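Local coordinates for ankyrin repeat and SAM domain-containing protein 3 (Homo sapiens, PDB 4NL9), which may take part in vasopressin signalling in the kidney and self-associates through its SAM domain, the part of the longer protein contained in this chain, at residues Gln25-Gln30 with Lys46-Thr51; Ala12-Gln17 with Glu36-Thr41; Glu16-Leu21 with Thr60-Arg65. The protein carries 1 engineered substitution. All coordinates share one frame; numbering follows the deposited sequence.

Contact 1: Gln25-Gln30 with Lys46-Thr51; sequences QVFEEQ and KEIGIT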
loop_
_atom_site.group_PDB
_atom_site.type_symbol
_atom_site.label_atom_id
_atom_site.label_comp_id
_atom_site.label_asym_id
_atom_site.label_seq_id
_atom_site.Cartn_x
_atom_site.Cartn_y
_atom_site.Cartn_z
ATOM N N GLN A 25 16.202 7.238 -0.893
ATOM C CA GLN A 25 16.962 8.463 -1.128
ATOM C C GLN A 25 16.084 9.716 -1.069
ATOM O O GLN A 25 16.559 10.788 -0.707
ATOM C CB GLN A 25 17.766 8.382 -2.431
ATOM C CG GLN A 25 18.812 7.269 -2.403
ATOM C CD GLN A 25 19.966 7.492 -3.371
ATOM O OE1 GLN A 25 19.764 7.843 -4.533
ATOM N NE2 GLN A 25 21.188 7.288 -2.886
ATOM N N VAL A 26 14.802 9.578 -1.392
ATOM C CA VAL A 26 13.878 10.691 -1.217
ATOM C C VAL A 26 13.798 11.088 0.258
ATOM O O VAL A 26 13.880 12.273 0.603
ATOM C CB VAL A 26 12.482 10.375 -1.775
ATOM C CG1 VAL A 26 11.494 11.416 -1.329
ATOM C CG2 VAL A 26 12.520 10.324 -3.290
ATOM N N PHE A 27 13.677 10.098 1.140
ATOM C CA PHE A 27 13.658 10.388 2.569
ATOM C C PHE A 27 14.987 10.974 3.049
ATOM O O PHE A 27 15.006 11.953 3.806
ATOM C CB PHE A 27 13.297 9.135 3.383
ATOM C CG PHE A 27 11.851 8.728 3.262
ATOM C CD1 PHE A 27 10.849 9.531 3.784
ATOM C CD2 PHE A 27 11.496 7.549 2.626
ATOM C CE1 PHE A 27 9.517 9.170 3.677
ATOM C CE2 PHE A 27 10.164 7.179 2.512
ATOM C CZ PHE A 27 9.167 7.999 3.037
ATOM N N GLU A 28 16.094 10.398 2.586
ATOM C CA GLU A 28 17.409 10.858 3.015
ATOM C C GLU A 28 17.655 12.309 2.619
ATOM O O GLU A 28 18.247 13.072 3.382
ATOM C CB GLU A 28 18.506 9.942 2.469
ATOM C CG GLU A 28 18.545 8.597 3.175
ATOM C CD GLU A 28 19.634 7.682 2.644
ATOM O OE1 GLU A 28 20.136 7.938 1.530
ATOM O OE2 GLU A 28 19.989 6.709 3.346
ATOM N N GLU A 29 17.181 12.684 1.435
ATOM C CA GLU A 29 17.356 14.052 0.951
ATOM C C GLU A 29 16.572 15.055 1.810
ATOM O O GLU A 29 16.949 16.231 1.904
ATOM C CB GLU A 29 16.959 14.138 -0.527
ATOM C CG GLU A 29 17.085 15.519 -1.141
ATOM C CD GLU A 29 18.522 15.995 -1.214
ATOM O OE1 GLU A 29 19.437 15.143 -1.225
ATOM O OE2 GLU A 29 18.735 17.226 -1.254
ATOM N N GLN A 30 15.497 14.586 2.444
ATOM C CA GLN A 30 14.725 15.426 3.361
ATOM C C GLN A 30 15.142 15.255 4.825
ATOM O O GLN A 30 14.466 15.741 5.740
ATOM C CB GLN A 30 13.225 15.176 3.186
ATOM C CG GLN A 30 12.738 15.432 1.765
ATOM C CD GLN A 30 13.104 16.811 1.271
ATOM O OE1 GLN A 30 13.713 16.966 0.200
ATOM N NE2 GLN A 30 12.745 17.828 2.047
ATOM N N LYS A 46 2.660 11.764 1.236
ATOM C CA LYS A 46 2.300 12.270 -0.079
ATOM C C LYS A 46 3.103 13.537 -0.409
ATOM O O LYS A 46 3.651 13.669 -1.503
ATOM C CB LYS A 46 0.791 12.528 -0.128
ATOM C CG LYS A 46 0.275 12.968 -1.476
ATOM C CD LYS A 46 -1.233 13.126 -1.394
ATOM C CE LYS A 46 -1.795 13.721 -2.657
ATOM N NZ LYS A 46 -3.291 13.707 -2.580
ATOM N N GLU A 47 3.205 14.441 0.559
ATOM C CA GLU A 47 3.932 15.695 0.394
ATOM C C GLU A 47 5.426 15.514 0.076
ATOM O O GLU A 47 6.016 16.325 -0.647
ATOM C CB GLU A 47 3.751 16.520 1.674
ATOM C CG GLU A 47 4.398 17.879 1.685
ATOM C CD GLU A 47 4.227 18.574 3.032
ATOM O OE1 GLU A 47 4.419 17.926 4.092
ATOM O OE2 GLU A 47 3.892 19.771 3.024
ATOM N N ILE A 48 6.028 14.462 0.628
ATOM C CA ILE A 48 7.448 14.140 0.389
ATOM C C ILE A 48 7.670 13.549 -1.017
ATOM O O ILE A 48 8.773 13.625 -1.578
ATOM C CB ILE A 48 7.964 13.176 1.497
ATOM C CG1 ILE A 48 8.088 13.913 2.831
ATOM C CG2 ILE A 48 9.314 12.556 1.146
ATOM C CD1 ILE A 48 8.262 12.984 4.033
ATOM N N GLY A 49 6.618 12.966 -1.599
ATOM C CA GLY A 49 6.727 12.393 -2.925
ATOM C C GLY A 49 6.307 10.939 -3.025
ATOM O O GLY A 49 6.524 10.301 -4.057
ATOM N N ILE A 50 5.705 10.402 -1.966
ATOM C CA ILE A 50 5.176 9.043 -2.039
ATOM C C ILE A 50 3.751 9.171 -2.561
ATOM O O ILE A 50 2.793 9.170 -1.790
ATOM C CB ILE A 50 5.204 8.302 -0.674
ATOM C CG1 ILE A 50 6.520 8.539 0.079
ATOM C CG2 ILE A 50 4.987 6.799 -0.877
ATOM C CD1 ILE A 50 7.784 8.239 -0.727
ATOM N N THR A 51 3.628 9.322 -3.878
ATOM C CA THR A 51 2.350 9.718 -4.467
ATOM C C THR A 51 1.483 8.552 -4.895
ATOM O O THR A 51 0.283 8.740 -5.112
ATOM C CB THR A 51 2.535 10.659 -5.679
ATOM O OG1 THR A 51 3.073 9.933 -6.794
ATOM C CG2 THR A 51 3.456 11.814 -5.329
#
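Val26 and Ile48 meet methyl to methyl across this contact. Val26 CG1 lies 3.5 Å from Ile48 CG2, tighter than the usual van der Waals distance for two carbons. Both methyls stand anti to their own backbone N; chi1 of Val26 is 168°. This turns each of them toward the other segment. The CA atoms of Val26 and Ile48 are 7.5 Å apart, the nearest pair of the two segments. Val26 CG1 is the first bump, and it fits the spot beside Ile48 CG2 and the backbone. There Val26 CG1 also rests 3.5 Å from Ile48 O.

The other bump is the Phe27 ring. Its outer end fits the hollow between two isoleucines. Ile48 CD1 comes to within 4.0 Å of Phe27 CE1, and Ile50 CG1 stands 4.0 Å from Phe27 CZ. Ile50 CD1 adds a further touch at Phe27 CZ. Both isoleucine side chains cross the line of the phenylalanine at about a right angle. An alanine in place of Phe27 would probably open a gap between Ile48 and Ile50 and leave both without their aromatic partner.

Gly49 sits between the two isoleucines. Its positive phi, 125°, belongs to a Schellman motif that ends helix 42-48. The chain turns there, and Ile50 is brought back to the ring. Leu15 of helix 11-17 and Met59 of helix 53-65 also touch Phe27. An aromatic ring shared by several helices is consistent with the hydrophobic core of the five-helix SAM domain fold.

Contact 2: Ala12-Gln17 with Glu36-Thr41; sequences AALLEQ and EFLTLT. Engineered in segment 36-41: Glu36 (natural residue Ile).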
loop_
_atom_site.group_PDB
_atom_site.type_symbol
_atom_site.label_atom_id
_atom_site.label_comp_id
_atom_site.label_asym_id
_atom_site.label_seq_id
_atom_site.Cartn_x
_atom_site.Cartn_y
_atom_site.Cartn_z
ATOM N N ALA A 12 16.351 2.312 6.292
ATOM C CA ALA A 12 16.622 1.399 5.186
ATOM C C ALA A 12 16.076 0.011 5.509
ATOM O O ALA A 12 15.496 -0.643 4.654
ATOM C CB ALA A 12 18.109 1.342 4.897
ATOM N N ALA A 13 16.228 -0.410 6.761
ATOM C CA ALA A 13 15.729 -1.718 7.173
ATOM C C ALA A 13 14.209 -1.813 7.069
ATOM O O ALA A 13 13.669 -2.812 6.597
ATOM C CB ALA A 13 16.203 -2.054 8.588
ATOM N N LEU A 14 13.516 -0.762 7.497
ATOM C CA LEU A 14 12.066 -0.741 7.404
ATOM C C LEU A 14 11.627 -0.796 5.945
ATOM O O LEU A 14 10.788 -1.607 5.582
ATOM C CB LEU A 14 11.485 0.498 8.111
ATOM C CG LEU A 14 9.957 0.597 8.219
ATOM C CD1 LEU A 14 9.547 1.425 9.431
ATOM C CD2 LEU A 14 9.347 1.223 6.958
ATOM N N LEU A 15 12.184 0.088 5.118
ATOM C CA LEU A 15 11.806 0.154 3.710
ATOM C C LEU A 15 12.108 -1.159 2.981
ATOM O O LEU A 15 11.344 -1.577 2.109
ATOM C CB LEU A 15 12.504 1.340 3.027
ATOM C CG LEU A 15 12.073 2.717 3.546
ATOM C CD1 LEU A 15 12.784 3.838 2.807
ATOM C CD2 LEU A 15 10.564 2.894 3.452
ATOM N N GLU A 16 13.206 -1.809 3.349
ATOM C CA GLU A 16 13.553 -3.092 2.745
ATOM C C GLU A 16 12.463 -4.118 3.034
ATOM O O GLU A 16 12.051 -4.879 2.150
ATOM C CB GLU A 16 14.899 -3.601 3.259
ATOM C CG GLU A 16 15.283 -4.963 2.699
ATOM C CD GLU A 16 16.673 -5.397 3.111
ATOM O OE1 GLU A 16 17.175 -4.909 4.148
ATOM O OE2 GLU A 16 17.268 -6.228 2.391
ATOM N N GLN A 17 11.988 -4.114 4.273
ATOM C CA GLN A 17 10.975 -5.062 4.716
ATOM C C GLN A 17 9.682 -4.915 3.920
ATOM O O GLN A 17 9.026 -5.906 3.603
ATOM C CB GLN A 17 10.721 -4.889 6.217
ATOM C CG GLN A 17 10.078 -6.091 6.894
ATOM C CD GLN A 17 10.082 -5.978 8.412
ATOM O OE1 GLN A 17 10.724 -5.091 8.980
ATOM N NE2 GLN A 17 9.361 -6.876 9.075
ATOM N N GLU A 36 11.911 10.028 12.625
ATOM C CA GLU A 36 11.001 10.977 11.996
ATOM C C GLU A 36 9.983 10.260 11.118
ATOM O O GLU A 36 8.819 10.639 11.087
ATOM C CB GLU A 36 11.751 12.042 11.189
ATOM C CG GLU A 36 10.808 13.046 10.539
ATOM C CD GLU A 36 11.517 14.189 9.839
ATOM O OE1 GLU A 36 12.759 14.159 9.738
ATOM O OE2 GLU A 36 10.820 15.127 9.389
ATOM N N PHE A 37 10.420 9.229 10.403
ATOM C CA PHE A 37 9.508 8.482 9.539
ATOM C C PHE A 37 8.310 7.946 10.334
ATOM O O PHE A 37 7.167 7.992 9.871
ATOM C CB PHE A 37 10.270 7.338 8.844
ATOM C CG PHE A 37 9.396 6.445 7.995
ATOM C CD1 PHE A 37 9.101 6.789 6.682
ATOM C CD2 PHE A 37 8.877 5.268 8.516
ATOM C CE1 PHE A 37 8.303 5.968 5.897
ATOM C CE2 PHE A 37 8.073 4.435 7.739
ATOM C CZ PHE A 37 7.790 4.788 6.426
ATOM N N LEU A 38 8.574 7.459 11.544
ATOM C CA LEU A 38 7.534 6.860 12.374
ATOM C C LEU A 38 6.561 7.880 12.950
ATOM O O LEU A 38 5.554 7.492 13.554
ATOM C CB LEU A 38 8.153 5.996 13.475
ATOM C CG LEU A 38 8.892 4.749 12.986
ATOM C CD1 LEU A 38 9.633 4.070 14.129
ATOM C CD2 LEU A 38 7.949 3.747 12.296
ATOM N N THR A 39 6.846 9.163 12.750
ATOM C CA THR A 39 5.913 10.231 13.130
ATOM C C THR A 39 5.067 10.755 11.964
ATOM O O THR A 39 4.198 11.597 12.171
ATOM C CB THR A 39 6.640 11.456 13.745
ATOM O OG1 THR A 39 7.301 12.206 12.719
ATOM C CG2 THR A 39 7.630 11.031 14.817
ATOM N N LEU A 40 5.316 10.278 10.745
ATOM C CA LEU A 40 4.662 10.869 9.578
ATOM C C LEU A 40 3.240 10.387 9.422
ATOM O O LEU A 40 2.930 9.247 9.725
ATOM C CB LEU A 40 5.427 10.544 8.293
ATOM C CG LEU A 40 6.860 11.062 8.273
ATOM C CD1 LEU A 40 7.533 10.610 6.991
ATOM C CD2 LEU A 40 6.888 12.581 8.394
ATOM N N THR A 41 2.388 11.282 8.947
ATOM C CA THR A 41 1.034 10.916 8.570
ATOM C C THR A 41 0.972 10.660 7.068
ATOM O O THR A 41 1.931 10.933 6.325
ATOM C CB THR A 41 0.010 12.021 8.921
ATOM O OG1 THR A 41 0.209 13.139 8.049
ATOM C CG2 THR A 41 0.166 12.461 10.377
#
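Leu14 grips one corner of the Phe37 ring with both of its methyls. Leu14 CD2 is the closer, 3.5 Å from Phe37 CE2. Leu14 CD1 reaches the same ring carbon, Phe37 CE2, at 3.8 Å. Leu14 CD2 also lies 3.9 Å from Phe37 CZ, while Leu14 CD1 leans toward Phe37 CD2. The two methyls thus lie side by side against CE2, one toward CD2 and one toward CZ of the ring. The ring is held out toward helix 11-17 because its CG is anti to the backbone N (chi1 176°). Leu14 has the same kind of first torsion and points its branch back at the ring. The side chains meet at a slant. This is the tight part of the contact, and both residues are buried.

Packing is thinner around this pair. Leu15 only brushes the ring, with Leu15 CD2 4.5 Å from Phe37 CZ. Leu38 offers its CD2 to Leu14 CD1 at 4.0 Å and is partly exposed.

The contact joins helix 11-17 to helix 34-37 and the turn after it, within the five-helix SAM bundle. Helix 53-65 also reaches this core: its Ala62 touches Leu14, and its Met59 and Ile63 touch Phe37. The ring of Phe27 packs edge-to-face with Phe37.

The solvent side belongs to the turn that follows helix 34-37. Phe37 to Leu40 form a type I turn. Thr39 is exposed, and Thr39 OG1 donates to Glu36 O at 2.7 Å. The hydroxyl lies in the carbonyl plane on a lone pair, with a C=O...OG1 angle of 134°. Thr39 N binds the same oxygen. Glu36 is an engineered residue, isoleucine in the natural sequence; its side chain stays clear of helix 11-17. Thr41 is also exposed and N-caps the next helix.

Contact 3: Glu16-Leu21 with Thr60-Arg65; sequences EQIGCL and TSAIAR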
loop_
_atom_site.group_PDB
_atom_site.type_symbol
_atom_site.label_atom_id
_atom_site.label_comp_id
_atom_site.label_asym_id
_atom_site.label_seq_id
_atom_site.Cartn_x
_atom_site.Cartn_y
_atom_site.Cartn_z
ATOM N N GLU A 16 13.206 -1.809 3.349
ATOM C CA GLU A 16 13.553 -3.092 2.745
ATOM C C GLU A 16 12.463 -4.118 3.034
ATOM O O GLU A 16 12.051 -4.879 2.150
ATOM C CB GLU A 16 14.899 -3.601 3.259
ATOM C CG GLU A 16 15.283 -4.963 2.699
ATOM C CD GLU A 16 16.673 -5.397 3.111
ATOM O OE1 GLU A 16 17.175 -4.909 4.148
ATOM O OE2 GLU A 16 17.268 -6.228 2.391
ATOM N N GLN A 17 11.988 -4.114 4.273
ATOM C CA GLN A 17 10.975 -5.062 4.716
ATOM C C GLN A 17 9.682 -4.915 3.920
ATOM O O GLN A 17 9.026 -5.906 3.603
ATOM C CB GLN A 17 10.721 -4.889 6.217
ATOM C CG GLN A 17 10.078 -6.091 6.894
ATOM C CD GLN A 17 10.082 -5.978 8.412
ATOM O OE1 GLN A 17 10.724 -5.091 8.980
ATOM N NE2 GLN A 17 9.361 -6.876 9.075
ATOM N N ILE A 18 9.322 -3.682 3.577
ATOM C CA ILE A 18 8.093 -3.439 2.831
ATOM C C ILE A 18 8.293 -3.232 1.320
ATOM O O ILE A 18 7.381 -2.791 0.617
ATOM C CB ILE A 18 7.281 -2.277 3.447
ATOM C CG1 ILE A 18 8.079 -0.971 3.433
ATOM C CG2 ILE A 18 6.888 -2.616 4.877
ATOM C CD1 ILE A 18 7.268 0.231 3.899
ATOM N N GLY A 19 9.488 -3.557 0.827
ATOM C CA GLY A 19 9.783 -3.461 -0.593
ATOM C C GLY A 19 9.714 -2.047 -1.136
ATOM O O GLY A 19 9.266 -1.811 -2.258
ATOM N N CYS A 20 10.176 -1.093 -0.338
ATOM C CA CYS A 20 10.081 0.308 -0.713
ATOM C C CYS A 20 11.426 1.032 -0.729
ATOM O O CYS A 20 11.481 2.256 -0.573
ATOM C CB CYS A 20 9.110 1.030 0.220
ATOM S SG CYS A 20 7.361 0.653 -0.124
ATOM N N LEU A 21 12.509 0.293 -0.952
ATOM C CA LEU A 21 13.829 0.925 -0.969
ATOM C C LEU A 21 13.996 1.926 -2.113
ATOM O O LEU A 21 14.887 2.779 -2.074
ATOM C CB LEU A 21 14.963 -0.107 -0.969
ATOM C CG LEU A 21 15.337 -0.633 0.417
ATOM C CD1 LEU A 21 16.295 -1.797 0.264
ATOM C CD2 LEU A 21 15.942 0.447 1.333
ATOM N N THR A 60 2.173 3.556 5.585
ATOM C CA THR A 60 1.287 3.870 6.709
ATOM C C THR A 60 1.025 2.622 7.568
ATOM O O THR A 60 0.942 2.712 8.798
ATOM C CB THR A 60 -0.036 4.550 6.290
ATOM O OG1 THR A 60 -0.755 3.696 5.396
ATOM C CG2 THR A 60 0.225 5.891 5.615
ATOM N N SER A 61 0.939 1.459 6.928
ATOM C CA SER A 61 0.836 0.197 7.663
ATOM C C SER A 61 2.054 -0.060 8.554
ATOM O O SER A 61 1.909 -0.449 9.710
ATOM C CB SER A 61 0.643 -0.967 6.698
ATOM O OG SER A 61 -0.618 -0.867 6.059
ATOM N N ALA A 62 3.246 0.169 8.013
ATOM C CA ALA A 62 4.480 -0.038 8.761
ATOM C C ALA A 62 4.570 0.919 9.937
ATOM O O ALA A 62 5.010 0.546 11.022
ATOM C CB ALA A 62 5.684 0.129 7.849
ATOM N N ILE A 63 4.154 2.160 9.712
ATOM C CA ILE A 63 4.203 3.177 10.755
ATOM C C ILE A 63 3.283 2.786 11.912
ATOM O O ILE A 63 3.671 2.860 13.083
ATOM C CB ILE A 63 3.849 4.568 10.190
ATOM C CG1 ILE A 63 5.015 5.110 9.351
ATOM C CG2 ILE A 63 3.515 5.536 11.314
ATOM C CD1 ILE A 63 4.626 6.251 8.434
ATOM N N ALA A 64 2.080 2.330 11.580
ATOM C CA ALA A 64 1.144 1.852 12.590
ATOM C C ALA A 64 1.697 0.616 13.298
ATOM O O ALA A 64 1.509 0.441 14.502
ATOM C CB ALA A 64 -0.189 1.547 11.955
ATOM N N ARG A 65 2.395 -0.227 12.548
ATOM C CA ARG A 65 2.953 -1.462 13.089
ATOM C C ARG A 65 4.064 -1.200 14.106
ATOM O O ARG A 65 4.162 -1.891 15.125
ATOM C CB ARG A 65 3.459 -2.353 11.948
ATOM C CG ARG A 65 4.111 -3.656 12.388
ATOM C CD ARG A 65 4.093 -4.697 11.270
ATOM N NE ARG A 65 4.541 -4.160 9.985
ATOM C CZ ARG A 65 3.736 -3.883 8.960
ATOM N NH1 ARG A 65 2.429 -4.094 9.060
ATOM N NH2 ARG A 65 4.240 -3.396 7.833
#
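A Schellman motif ends helix 11-17, and its turn carries Ile18 against the long C-terminal helix of the SAM domain. Gly19 is the C-prime residue, with positive phi, and Gly19 N bonds back to Glu16 O at 3.2 Å. Ile18 is the first residue to leave helical angles and supplies the contact from the first segment.

One methyl does the touching. Ile18 CG2 lies 4.2 Å from Ala62 CB, a light apolar contact between buried residues. Ile18 CG2 is also 4.0 Å from Arg65 NH2. It meets the guanidinium at its edge, near the plane of the group. Ile18 CG1 sits between the backbone N and the carbonyl carbon (chi1 61°), which leaves CG2 beside the N to face the helix.

Arg65 starts out extended and then bends at chi3 (47°). The bend folds the guanidinium back along its own helix. Ser61 O lies 3.7 Å above one face of the Arg65 guanidinium, offset toward its rim. The side chains of Ile18 and Arg65 run past each other in opposite directions. Arg65 is an exposed residue, and its guanidinium edge borders the apolar contact.

Helix 53-65 holds the turn at further points. Lys58 NZ donates a hydrogen bond to Ile18 O, and Met59 touches both Ile18 and Cys20. Elsewhere on this helix, Thr60 touches Leu45 of helix 42-48.

Contacts 2 and 3 are close neighbours, with centres about 6 Å apart. Both use helix 11-17 and share Glu16 and Gln17. Leu15 O of contact 2 and Cys20 N of contact 3 are 2.8 Å apart, a probable hydrogen bond. Ile63 CD1 packs on Phe37 O at 3.4 Å. Contact 1 joins contact 2 through aromatic packing, Phe27 CZ to Phe37 CE1 at 3.6 Å; their centres are about 11 Å apart. Contacts 1 and 3 lie on opposite sides of the chain's centre, about 14 Å apart between centres. Contact 2, about 3 Å from that centre, touches both of the others within one SAM domain.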